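Local coordinates for protein bile acid 7a-dehydratase, BaiE (PDB 4L8P) that probably catalyses the 7-alpha-dehydration of bile acid intermediates, as a lyase with a SnoaL-like, cystatin-like fold, at residues D38-A41 with I42-K46. Sequence-based numbering, arbitrary orientation.
Sequences DIEA and IKQLK
Gln44 reaches back one helical turn to Glu40, its NE2 donating to Glu40 OE2 at 2.9 Å with an N-H...O angle of 160°. The carboxylate oxygen lies close to the amide plane and accepts through its anti lone pair, while the two flat groups stand 81° apart, nearly perpendicular. A bend at chi2 (62°) in Glu40 turns its carboxylate along the helix, bringing OE2 to Gln44 and OE1 to the Lys43 side. There one water donates to Glu40 OE1 and accepts from Lys43 NZ, each at 2.8 Å; the direct OE1 to NZ separation is 4.7 Å, so within the chain this pair is bridged rather than touching. Lys43 runs fully extended alongside Ile39, its CE 3.6 Å from Ile39 CG2. Both charges also form salt bridges across subunits, Glu40 with Lys43 of the second subunit and Lys43 with Glu40 of the third, and Gln44 NE2 bonds to Ile109 O of the second. On the sheet-facing side, Ile42 and Leu45 pack on Trp156 and Tyr149. Four backbone bonds from 38-41 to 42-45 confirm regular alpha-helix: the long N-terminal helix lying against the curved antiparallel sheet of the cystatin-like fold, its polar flank built into the trimer interface.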
loop_
_atom_site.group_PDB
_atom_site.type_symbol
_atom_site.label_atom_id
_atom_site.label_comp_id
_atom_site.label_asym_id
_atom_site.label_seq_id
_atom_site.Cartn_x
_atom_site.Cartn_y
_atom_site.Cartn_z
ATOM N N ASP A 38 -9.341 9.587 13.093
ATOM C CA ASP A 38 -9.133 8.252 13.690
ATOM C C ASP A 38 -8.640 7.229 12.652
ATOM O O ASP A 38 -7.703 6.467 12.914
ATOM C CB ASP A 38 -10.408 7.764 14.375
ATOM C CG ASP A 38 -10.691 8.477 15.682
ATOM O OD1 ASP A 38 -9.758 8.952 16.360
ATOM O OD2 ASP A 38 -11.879 8.533 16.028
ATOM N N ILE A 39 -9.224 7.265 11.459
ATOM C CA ILE A 39 -8.826 6.350 10.399
ATOM C C ILE A 39 -7.357 6.587 10.064
ATOM O O ILE A 39 -6.564 5.623 9.948
ATOM C CB ILE A 39 -9.723 6.487 9.166
ATOM C CG1 ILE A 39 -11.098 5.890 9.457
ATOM C CG2 ILE A 39 -9.074 5.839 7.921
ATOM C CD1 ILE A 39 -12.116 6.195 8.367
ATOM N N GLU A 40 -6.989 7.852 9.875
ATOM C CA GLU A 40 -5.592 8.159 9.558
ATOM C C GLU A 40 -4.635 7.760 10.687
ATOM O O GLU A 40 -3.560 7.246 10.410
ATOM C CB GLU A 40 -5.429 9.643 9.189
ATOM C CG GLU A 40 -4.014 10.052 8.828
ATOM C CD GLU A 40 -3.434 9.340 7.597
ATOM O OE1 GLU A 40 -4.174 8.748 6.779
ATOM O OE2 GLU A 40 -2.191 9.397 7.432
ATOM N N ALA A 41 -5.009 8.002 11.947
ATOM C CA ALA A 41 -4.196 7.633 13.111
ATOM C C ALA A 41 -3.963 6.120 13.167
ATOM O O ALA A 41 -2.845 5.664 13.404
ATOM C CB ALA A 41 -4.883 8.082 14.370
ATOM N N ILE A 42 -5.005 5.371 12.850
ATOM C CA ILE A 42 -4.924 3.894 12.808
ATOM C C ILE A 42 -4.004 3.408 11.680
ATOM O O ILE A 42 -3.177 2.503 11.864
ATOM C CB ILE A 42 -6.322 3.228 12.781
ATOM C CG1 ILE A 42 -7.000 3.432 14.145
ATOM C CG2 ILE A 42 -6.230 1.762 12.417
ATOM C CD1 ILE A 42 -8.500 3.197 14.127
ATOM N N LYS A 43 -4.148 3.984 10.493
ATOM C CA LYS A 43 -3.247 3.613 9.373
ATOM C C LYS A 43 -1.765 3.881 9.733
ATOM O O LYS A 43 -0.887 3.074 9.404
ATOM C CB LYS A 43 -3.612 4.372 8.104
ATOM C CG LYS A 43 -4.958 3.993 7.534
ATOM C CD LYS A 43 -5.245 4.892 6.356
ATOM C CE LYS A 43 -6.537 4.514 5.660
ATOM N NZ LYS A 43 -6.838 5.538 4.620
ATOM N N GLN A 44 -1.495 4.986 10.439
ATOM C CA GLN A 44 -0.118 5.327 10.846
ATOM C C GLN A 44 0.400 4.439 11.978
ATOM O O GLN A 44 1.575 4.094 12.016
ATOM C CB GLN A 44 0.009 6.790 11.228
ATOM C CG GLN A 44 -0.277 7.723 10.055
ATOM C CD GLN A 44 0.379 9.093 10.145
ATOM O OE1 GLN A 44 1.408 9.266 10.793
ATOM N NE2 GLN A 44 -0.180 10.046 9.419
ATOM N N LEU A 45 -0.516 4.037 12.851
ATOM C CA LEU A 45 -0.222 3.097 13.937
ATOM C C LEU A 45 0.219 1.768 13.354
ATOM O O LEU A 45 1.226 1.180 13.767
ATOM C CB LEU A 45 -1.473 2.901 14.821
ATOM C CG LEU A 45 -1.477 1.753 15.838
ATOM C CD1 LEU A 45 -0.461 2.005 16.929
ATOM C CD2 LEU A 45 -2.871 1.591 16.428
ATOM N N LYS A 46 -0.561 1.240 12.407
ATOM C CA LYS A 46 -0.191 -0.040 11.788
ATOM C C LYS A 46 1.121 0.067 11.002
ATOM O O LYS A 46 1.951 -0.853 11.028
ATOM C CB LYS A 46 -1.314 -0.568 10.899
ATOM C CG LYS A 46 -1.085 -2.016 10.437
ATOM C CD LYS A 46 -1.158 -3.004 11.619
ATOM C CE LYS A 46 -1.235 -4.440 11.126
ATOM N NZ LYS A 46 -1.660 -5.402 12.142
HETATM O O HOH W 1 -6.706 8.025 5.978
#